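Local atomic coordinates of hypothetical protein (Bacteroides fragilis, PDB entry 4JJA), a protein that is of unknown function but probably acts, like its NamZ relatives, as a peptidoglycan beta-N-acetylmuramidase that trims bacterial cell-wall glycan. Residues R24-S29 with V51-S56; P18-K23 with I104-I109. All blocks are in the same frame, centred on the assembly; numbering follows the deposited sequence. Where two conformers were deposited one is given.

Contact 1: R24-S29 with V51-S56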
loop_
_atom_site.group_PDB
_atom_site.type_symbol
_atom_site.label_atom_id
_atom_site.label_comp_id
_atom_site.label_asym_id
_atom_site.label_seq_id
_atom_site.Cartn_x
_atom_site.Cartn_y
_atom_site.Cartn_z
ATOM N N ARG A 24 -26.910 5.157 -9.124
ATOM C CA ARG A 24 -26.144 4.231 -9.933
ATOM C C ARG A 24 -24.736 4.184 -9.348
ATOM O O ARG A 24 -24.119 5.207 -9.149
ATOM C CB ARG A 24 -26.092 4.715 -11.366
ATOM C CG ARG A 24 -27.451 4.794 -12.081
ATOM C CD ARG A 24 -27.317 5.557 -13.386
ATOM N NE ARG A 24 -26.913 6.975 -13.151
ATOM C CZ ARG A 24 -26.273 7.758 -14.032
ATOM N NH1 ARG A 24 -25.918 7.275 -15.213
ATOM N NH2 ARG A 24 -25.945 9.012 -13.731
ATOM N N ILE A 25 -24.249 2.982 -9.060
ATOM C CA ILE A 25 -23.077 2.808 -8.189
ATOM C C ILE A 25 -21.943 2.119 -8.954
ATOM O O ILE A 25 -22.137 1.106 -9.625
ATOM C CB ILE A 25 -23.448 1.962 -6.942
ATOM C CG1 ILE A 25 -24.544 2.651 -6.119
ATOM C CG2 ILE A 25 -22.191 1.658 -6.073
ATOM C CD1 ILE A 25 -25.304 1.707 -5.255
ATOM N N ALA A 26 -20.755 2.681 -8.870
ATOM C CA ALA A 26 -19.524 1.986 -9.255
ATOM C C ALA A 26 -18.729 1.698 -8.004
ATOM O O ALA A 26 -18.835 2.417 -7.042
ATOM C CB ALA A 26 -18.681 2.847 -10.181
ATOM N N ILE A 27 -17.919 0.648 -8.052
ATOM C CA ILE A 27 -17.073 0.246 -6.922
ATOM C C ILE A 27 -15.618 0.131 -7.382
ATOM O O ILE A 27 -15.355 -0.460 -8.447
ATOM C CB ILE A 27 -17.509 -1.071 -6.356
ATOM C CG1 ILE A 27 -18.968 -1.048 -5.916
ATOM C CG2 ILE A 27 -16.594 -1.490 -5.223
ATOM C CD1 ILE A 27 -19.495 -2.394 -5.626
ATOM N N PHE A 28 -14.683 0.661 -6.575
ATOM C CA PHE A 28 -13.253 0.445 -6.714
ATOM C C PHE A 28 -12.855 -0.485 -5.609
ATOM O O PHE A 28 -12.924 -0.131 -4.423
ATOM C CB PHE A 28 -12.471 1.742 -6.643
ATOM C CG PHE A 28 -10.964 1.564 -6.591
ATOM C CD1 PHE A 28 -10.295 1.008 -7.638
ATOM C CD2 PHE A 28 -10.227 1.987 -5.502
ATOM C CE1 PHE A 28 -8.891 0.865 -7.597
ATOM C CE2 PHE A 28 -8.869 1.840 -5.437
ATOM C CZ PHE A 28 -8.204 1.281 -6.467
ATOM N N SER A 29 -12.448 -1.685 -5.977
ATOM C CA SER A 29 -12.132 -2.715 -5.013
ATOM C C SER A 29 -11.360 -3.846 -5.678
ATOM O O SER A 29 -11.000 -3.760 -6.847
ATOM C CB SER A 29 -13.444 -3.240 -4.394
ATOM O OG SER A 29 -13.250 -4.092 -3.285
ATOM N N VAL A 51 -25.627 -1.583 -8.892
ATOM C CA VAL A 51 -24.196 -1.519 -9.156
ATOM C C VAL A 51 -23.977 -1.714 -10.655
ATOM O O VAL A 51 -24.408 -2.735 -11.217
ATOM C CB VAL A 51 -23.392 -2.532 -8.333
ATOM C CG1 VAL A 51 -21.876 -2.380 -8.602
ATOM C CG2 VAL A 51 -23.689 -2.382 -6.824
ATOM N N VAL A 52 -23.347 -0.734 -11.287
ATOM C CA VAL A 52 -23.236 -0.681 -12.741
ATOM C C VAL A 52 -21.838 -0.939 -13.232
ATOM O O VAL A 52 -21.660 -1.195 -14.434
ATOM C CB VAL A 52 -23.748 0.680 -13.274
ATOM C CG1 VAL A 52 -25.225 0.890 -12.881
ATOM C CG2 VAL A 52 -22.903 1.832 -12.889
ATOM N N ALA A 53 -20.830 -0.865 -12.352
ATOM C CA ALA A 53 -19.469 -1.070 -12.769
ATOM C C ALA A 53 -18.551 -1.308 -11.590
ATOM O O ALA A 53 -18.784 -0.827 -10.519
ATOM C CB ALA A 53 -18.947 0.142 -13.554
ATOM N N ILE A 54 -17.523 -2.094 -11.829
ATOM C CA ILE A 54 -16.441 -2.222 -10.893
ATOM C C ILE A 54 -15.072 -1.907 -11.509
ATOM O O ILE A 54 -14.751 -2.366 -12.605
ATOM C CB ILE A 54 -16.503 -3.541 -10.223
ATOM C CG1 ILE A 54 -16.385 -4.714 -11.153
ATOM C CG2 ILE A 54 -17.861 -3.674 -9.514
ATOM C CD1 ILE A 54 -17.095 -5.961 -10.573
ATOM N N PHE A 55 -14.302 -1.071 -10.822
ATOM C CA PHE A 55 -12.945 -0.733 -11.195
ATOM C C PHE A 55 -12.008 -1.528 -10.304
ATOM O O PHE A 55 -12.182 -1.550 -9.092
ATOM C CB PHE A 55 -12.718 0.745 -10.932
ATOM C CG PHE A 55 -13.495 1.677 -11.844
ATOM C CD1 PHE A 55 -13.018 1.956 -13.106
ATOM C CD2 PHE A 55 -14.637 2.337 -11.399
ATOM C CE1 PHE A 55 -13.722 2.804 -13.946
ATOM C CE2 PHE A 55 -15.341 3.189 -12.234
ATOM C CZ PHE A 55 -14.887 3.419 -13.505
ATOM N N SER A 56 -11.026 -2.186 -10.896
ATOM C CA SER A 56 -10.091 -2.960 -10.101
ATOM C C SER A 56 -8.666 -2.547 -10.424
ATOM O O SER A 56 -8.374 -2.254 -11.569
ATOM C CB SER A 56 -10.274 -4.440 -10.339
ATOM O OG SER A 56 -9.270 -5.161 -9.624
#
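Ile27 and Phe55 sit at the tight centre of this strand pair. The amide of Ile27 is received by Ala53 O, its own carbonyl is taken by the amide of Phe55 (N to Ile27 O 2.7 Å), and Phe55 O goes on to accept Ser29 N. On the face of Ile27, its CD1 meets Val51 CG1 at 3.8 Å, the two side chains crossing at about a right angle, and Ile54 CG2 rests by Ile27 CB; Leu41 and Leu44 of helix 40-46 pack over this face. On the other face the Phe55 ring, CG anti to the carbonyl carbon (chi1 -68°), turns its edge to the methyl of Ala26, with CE2 3.9 Å from Ala26 CB.

The looser side lies at Arg24 and the outer branch of Val52, although Val52 N and CG2 still hold to Ile25 O, the amide by a nearly straight bond of 2.8 Å. A beta bulge shifts the register by one residue there and leaves the buried Ala53 N without a partner. Arg24 offers Val52 CG1 little more than CB, 4.2 Å away, and its guanidinium leads away to a salt bridge with Asp103. Parallel pairing under a helix, interrupted by one bulge, is consistent with a Rossmann-like alpha/beta sheet.

Contact 2: P18-K23 with I104-I109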
loop_
_atom_site.group_PDB
_atom_site.type_symbol
_atom_site.label_atom_id
_atom_site.label_comp_id
_atom_site.label_asym_id
_atom_site.label_seq_id
_atom_site.Cartn_x
_atom_site.Cartn_y
_atom_site.Cartn_z
ATOM N N PRO A 18 -28.403 4.372 3.051
ATOM C CA PRO A 18 -29.222 5.519 2.572
ATOM C C PRO A 18 -28.513 6.417 1.584
ATOM O O PRO A 18 -29.185 7.070 0.759
ATOM C CB PRO A 18 -29.565 6.253 3.855
ATOM C CG PRO A 18 -29.631 5.110 4.875
ATOM C CD PRO A 18 -28.412 4.265 4.505
ATOM N N ILE A 19 -27.201 6.518 1.660
ATOM C CA ILE A 19 -26.436 7.311 0.698
ATOM C C ILE A 19 -26.580 6.709 -0.697
ATOM O O ILE A 19 -26.623 7.441 -1.683
ATOM C CB ILE A 19 -24.900 7.387 1.090
ATOM C CG1 ILE A 19 -24.726 8.032 2.444
ATOM C CG2 ILE A 19 -24.125 8.190 0.105
ATOM C CD1 ILE A 19 -23.321 7.988 2.993
ATOM N N LEU A 20 -26.633 5.383 -0.784
ATOM C CA LEU A 20 -26.606 4.695 -2.042
ATOM C C LEU A 20 -27.992 4.526 -2.657
ATOM O O LEU A 20 -28.110 4.248 -3.837
ATOM C CB LEU A 20 -26.014 3.304 -1.831
ATOM C CG LEU A 20 -24.566 3.305 -1.310
ATOM C CD1 LEU A 20 -24.138 1.823 -1.136
ATOM C CD2 LEU A 20 -23.623 4.081 -2.210
ATOM N N LYS A 21 -29.035 4.691 -1.863
ATOM C CA LYS A 21 -30.395 4.499 -2.367
ATOM C C LYS A 21 -30.650 5.343 -3.609
ATOM O O LYS A 21 -30.393 6.535 -3.655
ATOM C CB LYS A 21 -31.441 4.857 -1.316
ATOM C CG LYS A 21 -32.773 4.153 -1.529
ATOM C CD LYS A 21 -32.797 2.817 -0.752
ATOM N N ASN A 22 -31.155 4.657 -4.609
ATOM C CA ASN A 22 -31.556 5.229 -5.900
ATOM C C ASN A 22 -30.429 5.732 -6.742
ATOM O O ASN A 22 -30.661 6.382 -7.763
ATOM C CB ASN A 22 -32.622 6.329 -5.722
ATOM C CG ASN A 22 -33.897 5.791 -5.153
ATOM O OD1 ASN A 22 -34.311 4.653 -5.447
ATOM N ND2 ASN A 22 -34.530 6.595 -4.304
ATOM N N LYS A 23 -29.200 5.426 -6.379
ATOM C CA LYS A 23 -28.058 5.901 -7.143
ATOM C C LYS A 23 -27.508 4.776 -8.010
ATOM O O LYS A 23 -27.606 3.583 -7.689
ATOM C CB LYS A 23 -26.950 6.415 -6.222
ATOM C CG LYS A 23 -27.302 7.754 -5.524
ATOM C CD LYS A 23 -26.074 8.331 -4.826
ATOM C CE LYS A 23 -26.316 9.714 -4.265
ATOM N NZ LYS A 23 -27.346 9.711 -3.199
ATOM N N ILE A 104 -22.174 7.600 -8.125
ATOM C CA ILE A 104 -21.349 7.525 -6.933
ATOM C C ILE A 104 -20.370 6.383 -7.102
ATOM O O ILE A 104 -20.712 5.340 -7.608
ATOM C CB ILE A 104 -22.197 7.391 -5.652
ATOM C CG1 ILE A 104 -21.339 7.505 -4.384
ATOM C CG2 ILE A 104 -23.014 6.142 -5.679
ATOM C CD1 ILE A 104 -22.167 7.952 -3.157
ATOM N N LEU A 105 -19.109 6.630 -6.744
ATOM C CA LEU A 105 -18.073 5.614 -6.721
ATOM C C LEU A 105 -17.760 5.265 -5.274
ATOM O O LEU A 105 -17.470 6.165 -4.459
ATOM C CB LEU A 105 -16.823 6.157 -7.357
ATOM C CG LEU A 105 -15.602 5.247 -7.292
ATOM C CD1 LEU A 105 -15.790 3.981 -8.076
ATOM C CD2 LEU A 105 -14.374 6.035 -7.832
ATOM N N ILE A 106 -17.799 3.965 -4.958
ATOM C CA ILE A 106 -17.418 3.467 -3.613
ATOM C C ILE A 106 -15.997 2.941 -3.675
ATOM O O ILE A 106 -15.708 2.105 -4.494
ATOM C CB ILE A 106 -18.337 2.342 -3.151
ATOM C CG1 ILE A 106 -19.782 2.783 -3.166
ATOM C CG2 ILE A 106 -17.978 1.939 -1.739
ATOM C CD1 ILE A 106 -20.766 1.701 -2.832
ATOM N N VAL A 107 -15.146 3.407 -2.764
ATOM C CA VAL A 107 -13.842 2.814 -2.522
ATOM C C VAL A 107 -13.946 1.865 -1.313
ATOM O O VAL A 107 -14.367 2.253 -0.232
ATOM C CB VAL A 107 -12.804 3.898 -2.230
ATOM C CG1 VAL A 107 -11.453 3.270 -1.772
ATOM C CG2 VAL A 107 -12.648 4.871 -3.413
ATOM N N ASP A 108 -13.572 0.609 -1.529
ATOM C CA ASP A 108 -13.535 -0.377 -0.437
ATOM C C ASP A 108 -12.432 -1.368 -0.725
ATOM O O ASP A 108 -12.645 -2.332 -1.438
ATOM C CB ASP A 108 -14.881 -1.100 -0.210
ATOM C CG ASP A 108 -14.866 -1.983 1.060
ATOM O OD1 ASP A 108 -14.218 -1.600 2.101
ATOM O OD2 ASP A 108 -15.490 -3.094 1.034
ATOM N N ILE A 109 -11.262 -1.135 -0.145
ATOM C CA ILE A 109 -10.113 -1.922 -0.531
ATOM C C ILE A 109 -9.127 -1.896 0.598
ATOM O O ILE A 109 -8.996 -0.864 1.265
ATOM C CB ILE A 109 -9.496 -1.412 -1.871
ATOM C CG1 ILE A 109 -8.559 -2.456 -2.511
ATOM C CG2 ILE A 109 -8.832 -0.018 -1.738
ATOM C CD1 ILE A 109 -8.203 -2.099 -3.945
#
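Ile104, the first residue of strand 104-107, packs against Leu20 and Lys23 of the helix end and turn at 18-23, and these three residues bury the most surface here. The two outer branches of Ile104 divide the work. Its CG1 stands anti to the backbone N (chi1 -172°), and the CD1 beyond it reaches Ile19 CG2 at 3.8 Å, the two side chains crossing at about a right angle. Its CG2, set between the backbone N and the carbonyl carbon, faces the aliphatic part of Lys23, lying 3.9 Å from Lys23 CD.

Leu20 CD2 bridges the two strand isoleucines. It lies 4.1 Å from Ile104 CG2, and both methyls of Leu20 touch the tip of Ile106, with CD1 and CD2 each 3.8 Å from Ile106 CD1. Leu44 and Phe49 also pack on Leu20, while Leu138 of the next strand touches both Ile19 and Leu20.

Lys23 closes a type II turn that begins at Leu20, with its amide bonded to Leu20 O at 3.0 Å. In the conformer described, one of two, its chain is extended as far as CE and bends at the last torsion (chi4 64°), which brings NZ to the carbonyl of Ile19, 2.8 Å from Ile19 O and in the plane of that carbonyl. The chemistry thus splits along one side chain: lysine methylenes join an apolar interface with the strand, while the ammonium, probably charged, can satisfy a carbonyl at the end of helix 13-20.

In the fold
The two contacts illustrate how one parallel sheet is held by different means in its plane and over its face. Contact 1 joins neighbouring strands through a ladder of backbone hydrogen bonds; contact 2 sets a helix end and turn against the face of strand 104-107 through apolar contacts, including the methylenes of Lys23. Both are largely buried, though each has a partly exposed border, and contact 1 buries more than twice the surface. They share the sheet itself: strand 24-28 lies between 50-56 and 104-107, and helix 13-20 leads into it. Their side chains merge where Ile25 CG2 packs on Ile106 CD1 at 3.5 Å, while Ser29 OG probably bonds Asp108 O.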